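Local atomic coordinates of pyrroline-5-carboxylate reductase catalytic N-terminal domain-containing protein (Sinorhizobium meliloti, PDB entry 4HUJ), a protein that is of unknown function but probably binds NAD(P) through a Rossmann-type domain and may act as an oxidoreductase. Residues 37-42 against 69-74; 89-94 against 122-127; 114-119 against 206-211; 184-187 against 192-195. One frame throughout, in Å; residues are numbered along the deposited sequence.

How the interactions relate
Interactions 1 and 4 both set a helix against a strand of the same mixed sheet, and both rely on aliphatic side chains without a hydrogen bond across the contact; interaction 1 is buried, interaction 4 partly so. Their helices meet at Phe42 CZ and Leu185 CD1, 3.7 Å apart. Interactions 2 and 3 join loops on the opposite side of the chain's centre from interaction 1, with centres about 8 Å apart. Interaction 2 is a surface ion pair, interaction 3 a partly buried CH-pi contact. These two share the loop between strand 108-111 and helix 131-138, and are joined through Arg124.

Interaction 1. Residues 37-42 against 69-74; sequences ALAERF and ASVKAV
Val71 presses one methyl, CG2, against the side of the helix carrying Ala39 and Phe42, and this methyl makes the tight part of the contact. CG2 lies 3.6 Å from Ala39 O and 4.0 Å from Ala39 CB, so it rests on the backbone and the short side chain of one residue together. Ala39 O, which the Val71 methyl touches, also accepts a hydrogen bond from Thr43 OG1 of its own helix. About one turn further along the helix, the same methyl meets Phe42 CB at 4.2 Å. The torsion of Val71 explains the choice of branch: CG1 stands anti to the backbone N (chi1 -174°), which leaves CG2 beside that N to reach the helix. Phe42 sends its CB toward the strand, but its tip leads away; the side chain also touches Ile86 of strand 84-88 and Ala49 of strand 49-52. The small Ala39 lets strand and helix come close, with CA atoms of Ala39 and Val71 6.3 Å apart, and its CB also meets Val63 and Phe67 of helix 61-67.

The looser side lies at Ser70, which is partly exposed. Its OG is 3.6 Å from Phe42 O, a van der Waals approach and no hydrogen bond. Strand 71-73 pairs in parallel with strand 49-52, which in turn pairs with strand 26-30, the strand leading into helix 32-44. Helix 32-44 thus packs across the sheet toward an outer strand, as in a Rossmann-type dinucleotide-binding fold, consistent with the GxGxxG-like pattern of Gly30, Gly32 and Gly35, which runs from strand 26-30 into this helix.

Interaction 2. Residues 89-94 against 122-127; sequences VPYDSI and KPRDLG
Asp92 OD1 takes the shortest polar bond of the contact, 2.8 Å from Arg124 NH1, and Asp92 OD2 is held by Arg124 NH2 at 2.9 Å. This is an end-on bidentate salt bridge linking two surface loops, one following strand 84-88 and the other preceding helix 131-138. Both N-H bonds run nearly straight to their acceptors, at 171° and 169°. Each carboxylate oxygen is met on its syn side, but the two planes are not quite flush: they stand 26° apart, with the acceptors in the guanidinium plane and the nitrogens somewhat out of the carboxylate plane.

The same arginine has partners in its own loop, for NE forms a salt bridge with Asp117 and NH2 also bonds to Ile116 O. Together these bonds should fix the rotation of the guanidinium, and the two carboxylates probably stabilise its positive charge. Arg124 NH1 additionally lies at the edge of the Tyr91 ring, near the ring plane, 3.5 Å from CD2. The ring reaches this place because Tyr91 CG is anti to its backbone N, which carries the phenol toward the second loop. Tyr91 also touches Ile134 and Val135 of helix 131-138, which ties the first loop to that helix. At its far end, Tyr91 OH sits 4.0 Å from both Leu126 CD1 and Leu126 CD2.

Interaction 3. Residues 114-119 against 206-211; sequences NAIDFP and QQFGRP
A type II beta turn, Gln207 to Arg210, lifts Phe208 out of the loop after helix 199-206 and sets it against the loop that follows strand 108-111. Ile116 covers one face of the Phe208 ring in a CH-pi contact: Ile116 CG1 lies 3.5 Å from the ring centroid and only 2° off the ring normal, so it sits over the middle of the face. Ile116 CD1, at the end of the CG1 branch, stays over the same face, 3.5 Å from Phe208 CE1, while the other branch, CG2, lies about 4.0 Å from Phe208 CZ and CE2. The ring is carried out to this position by an extended first torsion, with Phe208 CG anti to the backbone N (chi1 -177°).

Nearer the root of the phenylalanine, Asn114 CB packs 3.8 Å from Phe208 CB, and the two side chains cross at about a right angle. Ala115 O approaches the ring obliquely, 4.2 Å from Phe208 CD2. The turn closes with Arg210 N hydrogen-bonded to Gln207 O at 3.0 Å, and Gly209 takes the positive phi (94°) of its third position. Pro123, farther along the first loop, also touches Phe208. No hydrogen bond or ion pair crosses between residues 114-119 and 206-211, so this contact probably rests on dispersion and on the fit of the isoleucine to the aromatic face.

Interaction 4. Residues 184-187 against 192-195; sequences ELIS and APVD
Ile186 and Pro193 meet through aliphatic carbons, Ile186 CG2 lying 3.6 Å from Pro193 CB. The same methyl stays close to the rest of the pyrrolidine ring, 3.7 Å from Pro193 N and 3.9 Å from Pro193 CD, so it spans one side of the ring. It is the CG2 branch that does this because it is anti to the backbone N of Ile186, while CG1 stands beside that N (chi1 -72°). The two side chains slide past one another in opposite directions. On the more exposed side, Ser187 OG is 3.2 Å from both Pro193 CD and Pro193 CG, a close approach of a hydroxyl to ring carbons; the OG has a weak hydrogen bond to Ala183 O, one turn back in the helix.

In the next shell, Ile186 also packs on Leu169 of strand 166-173 and on Phe148 and Phe191, while Pro193 touches Leu171. The strand is positioned by backbone bonds: Ala192 pairs with Arg167 and Leu169, and Val194 with Leu169 and Leu171. Val194 has its CB turned away from the helix and touches Val168 and Phe170, whereas Pro193 points toward the helix, the alternation expected of a strand with helix on one side. Strand 166-173, helix 176-188 and the parallel strand 192-195 together form a beta-alpha-beta unit, and this contact packs a turn near the end of its crossover helix onto its second strand.

Interaction 1. Residues 37-42 against 69-74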
loop_
_atom_site.group_PDB
_atom_site.type_symbol
_atom_site.label_atom_id
_atom_site.label_comp_id
_atom_site.label_asym_id
_atom_site.label_seq_id
_atom_site.Cartn_x
_atom_site.Cartn_y
_atom_site.Cartn_z
ATOM N N ALA A 37 -5.519 -7.309 5.916
ATOM C CA ALA A 37 -4.564 -8.186 5.216
ATOM C C ALA A 37 -3.124 -7.709 5.390
ATOM O O ALA A 37 -2.211 -8.503 5.660
ATOM C CB ALA A 37 -4.910 -8.280 3.730
ATOM N N LEU A 38 -2.926 -6.408 5.216
ATOM C CA LEU A 38 -1.618 -5.800 5.414
ATOM C C LEU A 38 -1.157 -5.946 6.863
ATOM O O LEU A 38 -0.021 -6.330 7.111
ATOM C CB LEU A 38 -1.630 -4.332 4.982
ATOM C CG LEU A 38 -1.597 -4.108 3.467
ATOM C CD1 LEU A 38 -1.945 -2.661 3.133
ATOM C CD2 LEU A 38 -0.227 -4.508 2.888
ATOM N N ALA A 39 -2.044 -5.656 7.814
ATOM C CA ALA A 39 -1.719 -5.824 9.234
ATOM C C ALA A 39 -1.282 -7.262 9.528
ATOM O O ALA A 39 -0.300 -7.482 10.243
ATOM C CB ALA A 39 -2.904 -5.425 10.107
ATOM N N GLU A 40 -1.996 -8.230 8.953
ATOM C CA GLU A 40 -1.681 -9.652 9.135
ATOM C C GLU A 40 -0.297 -9.999 8.600
ATOM O O GLU A 40 0.460 -10.750 9.229
ATOM C CB GLU A 40 -2.746 -10.535 8.475
ATOM C CG GLU A 40 -2.523 -12.051 8.671
ATOM C CD GLU A 40 -3.747 -12.892 8.338
ATOM O OE1 GLU A 40 -4.805 -12.317 7.983
ATOM O OE2 GLU A 40 -3.647 -14.138 8.438
ATOM N N ARG A 41 0.037 -9.445 7.440
ATOM C CA ARG A 41 1.334 -9.715 6.839
ATOM C C ARG A 41 2.485 -9.073 7.612
ATOM O O ARG A 41 3.536 -9.685 7.765
ATOM C CB ARG A 41 1.349 -9.292 5.369
ATOM C CG ARG A 41 0.502 -10.184 4.470
ATOM C CD ARG A 41 1.023 -11.618 4.500
ATOM N NE ARG A 41 0.173 -12.543 5.250
ATOM C CZ ARG A 41 0.621 -13.551 5.997
ATOM N NH1 ARG A 41 1.926 -13.738 6.173
ATOM N NH2 ARG A 41 -0.244 -14.357 6.607
ATOM N N PHE A 42 2.284 -7.847 8.091
ATOM C CA PHE A 42 3.292 -7.168 8.913
ATOM C C PHE A 42 3.550 -7.953 10.206
ATOM O O PHE A 42 4.706 -8.159 10.607
ATOM C CB PHE A 42 2.869 -5.727 9.212
ATOM C CG PHE A 42 3.288 -4.733 8.156
ATOM C CD1 PHE A 42 4.418 -3.943 8.338
ATOM C CD2 PHE A 42 2.557 -4.591 6.979
ATOM C CE1 PHE A 42 4.814 -3.017 7.366
ATOM C CE2 PHE A 42 2.941 -3.678 6.001
ATOM C CZ PHE A 42 4.069 -2.883 6.193
ATOM N N ALA A 69 0.250 -6.890 18.575
ATOM C CA ALA A 69 1.634 -7.171 18.954
ATOM C C ALA A 69 2.636 -6.578 17.967
ATOM O O ALA A 69 3.807 -6.389 18.299
ATOM C CB ALA A 69 1.852 -8.677 19.102
ATOM N N SER A 70 2.175 -6.280 16.755
ATOM C CA SER A 70 3.062 -5.766 15.716
ATOM C C SER A 70 2.492 -4.545 15.000
ATOM O O SER A 70 3.228 -3.808 14.335
ATOM C CB SER A 70 3.405 -6.874 14.719
ATOM O OG SER A 70 4.313 -6.412 13.734
ATOM N N VAL A 71 1.188 -4.326 15.152
ATOM C CA VAL A 71 0.501 -3.222 14.477
ATOM C C VAL A 71 -0.298 -2.380 15.469
ATOM O O VAL A 71 -1.254 -2.862 16.082
ATOM C CB VAL A 71 -0.424 -3.733 13.340
ATOM C CG1 VAL A 71 -1.006 -2.562 12.560
ATOM C CG2 VAL A 71 0.333 -4.672 12.402
ATOM N N LYS A 72 0.090 -1.118 15.610
ATOM C CA LYS A 72 -0.520 -0.221 16.586
ATOM C C LYS A 72 -1.424 0.812 15.927
ATOM O O LYS A 72 -0.993 1.544 15.036
ATOM C CB LYS A 72 0.571 0.489 17.391
ATOM C CG LYS A 72 0.062 1.401 18.487
ATOM C CD LYS A 72 1.177 2.313 18.984
ATOM C CE LYS A 72 0.701 3.201 20.117
ATOM N NZ LYS A 72 0.556 2.426 21.375
ATOM N N ALA A 73 -2.673 0.870 16.384
ATOM C CA ALA A 73 -3.630 1.857 15.899
ATOM C C ALA A 73 -3.310 3.237 16.449
ATOM O O ALA A 73 -3.196 3.421 17.661
ATOM C CB ALA A 73 -5.058 1.447 16.265
ATOM N N VAL A 74 -3.152 4.203 15.551
ATOM C CA VAL A 74 -2.827 5.575 15.929
ATOM C C VAL A 74 -3.767 6.562 15.242
ATOM O O VAL A 74 -4.564 6.174 14.375
ATOM C CB VAL A 74 -1.348 5.942 15.590
ATOM C CG1 VAL A 74 -0.366 5.061 16.361
ATOM C CG2 VAL A 74 -1.093 5.856 14.079
#

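Interaction 2. Residues 89-94 against 122-127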
loop_
_atom_site.group_PDB
_atom_site.type_symbol
_atom_site.label_atom_id
_atom_site.label_comp_id
_atom_site.label_asym_id
_atom_site.label_seq_id
_atom_site.Cartn_x
_atom_site.Cartn_y
_atom_site.Cartn_z
ATOM N N VAL A 89 -6.852 2.649 1.188
ATOM C CA VAL A 89 -8.208 3.154 1.376
ATOM C C VAL A 89 -8.833 3.268 -0.007
ATOM O O VAL A 89 -8.117 3.166 -1.010
ATOM C CB VAL A 89 -8.217 4.544 2.073
ATOM C CG1 VAL A 89 -7.900 4.403 3.571
ATOM C CG2 VAL A 89 -7.267 5.524 1.375
ATOM N N PRO A 90 -10.164 3.465 -0.077
ATOM C CA PRO A 90 -10.784 3.625 -1.397
ATOM C C PRO A 90 -10.182 4.804 -2.153
ATOM O O PRO A 90 -9.807 5.809 -1.547
ATOM C CB PRO A 90 -12.257 3.879 -1.056
ATOM C CG PRO A 90 -12.453 3.151 0.248
ATOM C CD PRO A 90 -11.174 3.430 1.000
ATOM N N TYR A 91 -10.076 4.668 -3.467
ATOM C CA TYR A 91 -9.512 5.719 -4.310
ATOM C C TYR A 91 -10.132 7.099 -4.028
ATOM O O TYR A 91 -9.417 8.103 -3.912
ATOM C CB TYR A 91 -9.662 5.325 -5.788
ATOM C CG TYR A 91 -9.141 6.352 -6.758
ATOM C CD1 TYR A 91 -7.771 6.496 -6.988
ATOM C CD2 TYR A 91 -10.018 7.183 -7.445
ATOM C CE1 TYR A 91 -7.294 7.445 -7.880
ATOM C CE2 TYR A 91 -9.553 8.138 -8.339
ATOM C CZ TYR A 91 -8.193 8.267 -8.550
ATOM O OH TYR A 91 -7.739 9.213 -9.449
ATOM N N ASP A 92 -11.455 7.137 -3.899
ATOM C CA ASP A 92 -12.175 8.385 -3.627
ATOM C C ASP A 92 -11.920 8.986 -2.237
ATOM O O ASP A 92 -12.247 10.158 -2.000
ATOM C CB ASP A 92 -13.673 8.184 -3.836
ATOM C CG ASP A 92 -14.048 8.103 -5.298
ATOM O OD1 ASP A 92 -13.600 8.965 -6.081
ATOM O OD2 ASP A 92 -14.806 7.186 -5.655
ATOM N N SER A 93 -11.354 8.189 -1.332
ATOM C CA SER A 93 -11.035 8.640 0.026
ATOM C C SER A 93 -9.683 9.344 0.115
ATOM O O SER A 93 -9.405 10.037 1.101
ATOM C CB SER A 93 -11.035 7.456 1.004
ATOM O OG SER A 93 -12.334 6.929 1.183
ATOM N N ILE A 94 -8.841 9.162 -0.900
ATOM C CA ILE A 94 -7.448 9.610 -0.818
ATOM C C ILE A 94 -7.306 11.124 -0.638
ATOM O O ILE A 94 -6.631 11.569 0.295
ATOM C CB ILE A 94 -6.593 9.089 -2.009
ATOM C CG1 ILE A 94 -6.452 7.566 -1.920
ATOM C CG2 ILE A 94 -5.208 9.723 -2.002
ATOM C CD1 ILE A 94 -5.744 6.919 -3.131
ATOM N N LYS A 122 -16.281 -1.198 -13.492
ATOM C CA LYS A 122 -15.374 -1.016 -14.612
ATOM C C LYS A 122 -14.298 -0.009 -14.220
ATOM O O LYS A 122 -14.488 0.771 -13.279
ATOM C CB LYS A 122 -16.140 -0.532 -15.855
ATOM C CG LYS A 122 -17.244 -1.487 -16.335
ATOM C CD LYS A 122 -16.683 -2.823 -16.800
ATOM C CE LYS A 122 -17.781 -3.874 -16.939
ATOM N NZ LYS A 122 -17.210 -5.200 -17.334
ATOM N N PRO A 123 -13.160 -0.018 -14.940
ATOM C CA PRO A 123 -12.124 0.976 -14.691
ATOM C C PRO A 123 -12.670 2.371 -14.918
ATOM O O PRO A 123 -13.402 2.613 -15.890
ATOM C CB PRO A 123 -11.067 0.654 -15.748
ATOM C CG PRO A 123 -11.306 -0.769 -16.094
ATOM C CD PRO A 123 -12.784 -0.924 -16.041
ATOM N N ARG A 124 -12.328 3.274 -14.009
ATOM C CA ARG A 124 -12.764 4.651 -14.093
ATOM C C ARG A 124 -12.218 5.353 -15.335
ATOM O O ARG A 124 -11.087 5.102 -15.752
ATOM C CB ARG A 124 -12.327 5.401 -12.840
ATOM C CG ARG A 124 -12.863 6.813 -12.757
ATOM C CD ARG A 124 -12.749 7.343 -11.358
ATOM N NE ARG A 124 -13.561 6.579 -10.419
ATOM C CZ ARG A 124 -13.757 6.917 -9.150
ATOM N NH1 ARG A 124 -13.212 8.021 -8.650
ATOM N NH2 ARG A 124 -14.504 6.147 -8.385
ATOM N N ASP A 125 -13.037 6.226 -15.925
ATOM C CA ASP A 125 -12.563 7.121 -16.974
ATOM C C ASP A 125 -11.838 8.299 -16.322
ATOM O O ASP A 125 -12.459 9.151 -15.678
ATOM C CB ASP A 125 -13.735 7.593 -17.857
ATOM C CG ASP A 125 -13.288 8.461 -19.035
ATOM O OD1 ASP A 125 -12.094 8.822 -19.133
ATOM O OD2 ASP A 125 -14.156 8.789 -19.873
ATOM N N LEU A 126 -10.514 8.330 -16.474
ATOM C CA LEU A 126 -9.698 9.418 -15.946
ATOM C C LEU A 126 -9.081 10.224 -17.079
ATOM O O LEU A 126 -8.045 10.873 -16.908
ATOM C CB LEU A 126 -8.612 8.879 -15.013
ATOM C CG LEU A 126 -9.137 8.169 -13.764
ATOM C CD1 LEU A 126 -7.996 7.447 -13.069
ATOM C CD2 LEU A 126 -9.805 9.160 -12.828
ATOM N N GLY A 127 -9.737 10.173 -18.236
ATOM C CA GLY A 127 -9.293 10.904 -19.423
ATOM C C GLY A 127 -7.932 10.473 -19.928
ATOM O O GLY A 127 -7.173 11.296 -20.450
#

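Interaction 3. Residues 114-119 against 206-211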
loop_
_atom_site.group_PDB
_atom_site.type_symbol
_atom_site.label_atom_id
_atom_site.label_comp_id
_atom_site.label_asym_id
_atom_site.label_seq_id
_atom_site.Cartn_x
_atom_site.Cartn_y
_atom_site.Cartn_z
ATOM N N ASN A 114 -7.306 1.231 -6.321
ATOM C CA ASN A 114 -7.753 1.059 -7.701
ATOM C C ASN A 114 -8.930 1.983 -7.972
ATOM O O ASN A 114 -9.875 2.025 -7.179
ATOM C CB ASN A 114 -8.168 -0.387 -7.947
ATOM C CG ASN A 114 -7.003 -1.348 -7.838
ATOM O OD1 ASN A 114 -7.015 -2.270 -7.011
ATOM N ND2 ASN A 114 -5.985 -1.130 -8.652
ATOM N N ALA A 115 -8.867 2.726 -9.077
ATOM C CA ALA A 115 -9.938 3.646 -9.437
ATOM C C ALA A 115 -11.007 2.884 -10.204
ATOM O O ALA A 115 -10.857 2.598 -11.393
ATOM C CB ALA A 115 -9.398 4.821 -10.247
ATOM N N ILE A 116 -12.073 2.529 -9.490
ATOM C CA ILE A 116 -13.122 1.646 -10.002
ATOM C C ILE A 116 -14.460 2.363 -9.870
ATOM O O ILE A 116 -14.720 2.995 -8.846
ATOM C CB ILE A 116 -13.188 0.338 -9.178
ATOM C CG1 ILE A 116 -11.819 -0.357 -9.124
ATOM C CG2 ILE A 116 -14.246 -0.618 -9.752
ATOM C CD1 ILE A 116 -11.738 -1.472 -8.083
ATOM N N ASP A 117 -15.309 2.257 -10.894
ATOM C CA ASP A 117 -16.639 2.873 -10.851
ATOM C C ASP A 117 -17.693 1.930 -10.292
ATOM O O ASP A 117 -17.658 0.733 -10.551
ATOM C CB ASP A 117 -17.074 3.327 -12.245
ATOM C CG ASP A 117 -16.381 4.598 -12.694
ATOM O OD1 ASP A 117 -15.626 5.193 -11.894
ATOM O OD2 ASP A 117 -16.598 5.004 -13.856
ATOM N N PHE A 118 -18.630 2.506 -9.541
ATOM C CA PHE A 118 -19.781 1.815 -8.963
ATOM C C PHE A 118 -21.008 2.255 -9.755
ATOM O O PHE A 118 -21.136 3.445 -10.053
ATOM C CB PHE A 118 -19.917 2.259 -7.504
ATOM C CG PHE A 118 -21.015 1.568 -6.734
ATOM C CD1 PHE A 118 -22.334 2.009 -6.824
ATOM C CD2 PHE A 118 -20.719 0.504 -5.888
ATOM C CE1 PHE A 118 -23.349 1.377 -6.107
ATOM C CE2 PHE A 118 -21.730 -0.131 -5.151
ATOM C CZ PHE A 118 -23.044 0.312 -5.261
ATOM N N PRO A 119 -21.940 1.326 -10.052
ATOM C CA PRO A 119 -22.019 -0.074 -9.614
ATOM C C PRO A 119 -21.529 -1.136 -10.602
ATOM O O PRO A 119 -21.616 -2.329 -10.301
ATOM C CB PRO A 119 -23.521 -0.252 -9.382
ATOM C CG PRO A 119 -24.126 0.573 -10.495
ATOM C CD PRO A 119 -23.206 1.760 -10.684
ATOM N N GLN A 206 -0.410 -2.868 -14.865
ATOM C CA GLN A 206 -0.623 -2.981 -13.420
ATOM C C GLN A 206 -1.843 -2.199 -12.909
ATOM O O GLN A 206 -2.270 -2.371 -11.762
ATOM C CB GLN A 206 0.635 -2.532 -12.660
ATOM C CG GLN A 206 0.657 -2.962 -11.192
ATOM C CD GLN A 206 1.742 -2.255 -10.393
ATOM O OE1 GLN A 206 2.782 -1.860 -10.937
ATOM N NE2 GLN A 206 1.502 -2.089 -9.096
ATOM N N GLN A 207 -2.389 -1.316 -13.739
ATOM C CA GLN A 207 -3.563 -0.559 -13.327
ATOM C C GLN A 207 -4.802 -1.444 -13.387
ATOM O O GLN A 207 -4.868 -2.368 -14.195
ATOM C CB GLN A 207 -3.737 0.670 -14.219
ATOM C CG GLN A 207 -4.660 1.724 -13.626
ATOM C CD GLN A 207 -4.631 3.014 -14.418
ATOM O OE1 GLN A 207 -5.366 3.179 -15.392
ATOM N NE2 GLN A 207 -3.783 3.935 -14.004
ATOM N N PHE A 208 -5.781 -1.159 -12.531
ATOM C CA PHE A 208 -7.051 -1.875 -12.553
ATOM C C PHE A 208 -7.571 -2.022 -13.987
ATOM O O PHE A 208 -7.529 -1.067 -14.775
ATOM C CB PHE A 208 -8.091 -1.156 -11.687
ATOM C CG PHE A 208 -9.406 -1.880 -11.606
ATOM C CD1 PHE A 208 -9.571 -2.953 -10.727
ATOM C CD2 PHE A 208 -10.471 -1.505 -12.418
ATOM C CE1 PHE A 208 -10.786 -3.637 -10.656
ATOM C CE2 PHE A 208 -11.689 -2.181 -12.356
ATOM C CZ PHE A 208 -11.847 -3.247 -11.474
ATOM N N GLY A 209 -8.019 -3.229 -14.317
ATOM C CA GLY A 209 -8.529 -3.533 -15.656
ATOM C C GLY A 209 -7.485 -4.109 -16.596
ATOM O O GLY A 209 -7.808 -4.530 -17.716
ATOM N N ARG A 210 -6.237 -4.152 -16.139
ATOM C CA ARG A 210 -5.117 -4.587 -16.983
ATOM C C ARG A 210 -4.604 -5.976 -16.560
ATOM O O ARG A 210 -4.950 -6.455 -15.472
ATOM C CB ARG A 210 -4.003 -3.531 -16.974
ATOM C CG ARG A 210 -4.445 -2.116 -17.404
ATOM C CD ARG A 210 -5.038 -2.132 -18.799
ATOM N NE ARG A 210 -5.189 -0.783 -19.330
ATOM C CZ ARG A 210 -5.362 -0.498 -20.617
ATOM N NH1 ARG A 210 -5.416 -1.472 -21.522
ATOM N NH2 ARG A 210 -5.483 0.766 -21.003
ATOM N N PRO A 211 -3.781 -6.630 -17.411
ATOM C CA PRO A 211 -3.506 -8.064 -17.239
ATOM C C PRO A 211 -2.903 -8.551 -15.917
ATOM O O PRO A 211 -3.112 -9.718 -15.557
ATOM C CB PRO A 211 -2.563 -8.382 -18.402
ATOM C CG PRO A 211 -2.961 -7.409 -19.461
ATOM C CD PRO A 211 -3.263 -6.138 -18.706
#

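Interaction 4. Residues 184-187 against 192-195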
loop_
_atom_site.group_PDB
_atom_site.type_symbol
_atom_site.label_atom_id
_atom_site.label_comp_id
_atom_site.label_asym_id
_atom_site.label_seq_id
_atom_site.Cartn_x
_atom_site.Cartn_y
_atom_site.Cartn_z
ATOM N N GLU A 184 12.079 -3.881 -0.922
ATOM C CA GLU A 184 12.667 -4.371 0.328
ATOM C C GLU A 184 11.589 -4.752 1.341
ATOM O O GLU A 184 11.669 -5.807 1.972
ATOM C CB GLU A 184 13.613 -3.321 0.925
ATOM C CG GLU A 184 15.012 -3.320 0.312
ATOM C CD GLU A 184 15.842 -2.077 0.655
ATOM O OE1 GLU A 184 15.623 -1.456 1.720
ATOM O OE2 GLU A 184 16.735 -1.726 -0.151
ATOM N N LEU A 185 10.572 -3.899 1.473
ATOM C CA LEU A 185 9.446 -4.180 2.362
ATOM C C LEU A 185 8.714 -5.433 1.908
ATOM O O LEU A 185 8.407 -6.309 2.721
ATOM C CB LEU A 185 8.471 -2.996 2.413
ATOM C CG LEU A 185 7.119 -3.272 3.088
ATOM C CD1 LEU A 185 7.285 -3.638 4.560
ATOM C CD2 LEU A 185 6.186 -2.091 2.931
ATOM N N ILE A 186 8.438 -5.502 0.605
ATOM C CA ILE A 186 7.717 -6.629 0.012
ATOM C C ILE A 186 8.442 -7.951 0.272
ATOM O O ILE A 186 7.822 -8.936 0.683
ATOM C CB ILE A 186 7.456 -6.390 -1.499
ATOM C CG1 ILE A 186 6.376 -5.309 -1.668
ATOM C CG2 ILE A 186 7.051 -7.687 -2.205
ATOM C CD1 ILE A 186 6.254 -4.722 -3.086
ATOM N N SER A 187 9.757 -7.951 0.054
ATOM C CA SER A 187 10.596 -9.127 0.310
ATOM C C SER A 187 10.587 -9.518 1.781
ATOM O O SER A 187 10.508 -10.707 2.114
ATOM C CB SER A 187 12.035 -8.867 -0.147
ATOM O OG SER A 187 12.122 -8.878 -1.560
ATOM N N ALA A 192 7.396 -11.948 -3.253
ATOM C CA ALA A 192 8.412 -11.735 -4.273
ATOM C C ALA A 192 8.089 -10.442 -5.025
ATOM O O ALA A 192 7.091 -10.390 -5.746
ATOM C CB ALA A 192 8.443 -12.903 -5.228
ATOM N N PRO A 193 8.917 -9.395 -4.849
ATOM C CA PRO A 193 8.665 -8.158 -5.574
ATOM C C PRO A 193 9.108 -8.284 -7.028
ATOM O O PRO A 193 10.144 -8.901 -7.320
ATOM C CB PRO A 193 9.517 -7.127 -4.827
ATOM C CG PRO A 193 10.653 -7.909 -4.274
ATOM C CD PRO A 193 10.106 -9.291 -3.977
ATOM N N VAL A 194 8.301 -7.746 -7.938
ATOM C CA VAL A 194 8.726 -7.588 -9.324
ATOM C C VAL A 194 8.501 -6.134 -9.709
ATOM O O VAL A 194 7.359 -5.692 -9.848
ATOM C CB VAL A 194 7.985 -8.531 -10.309
ATOM C CG1 VAL A 194 8.462 -8.275 -11.738
ATOM C CG2 VAL A 194 8.210 -10.009 -9.937
ATOM N N ASP A 195 9.600 -5.402 -9.869
ATOM C CA ASP A 195 9.565 -3.986 -10.227
ATOM C C ASP A 195 9.450 -3.818 -11.744
ATOM O O ASP A 195 10.406 -4.088 -12.485
ATOM C CB ASP A 195 10.826 -3.298 -9.684
ATOM C CG ASP A 195 10.852 -1.800 -9.932
ATOM O OD1 ASP A 195 9.978 -1.260 -10.647
ATOM O OD2 ASP A 195 11.779 -1.150 -9.406
#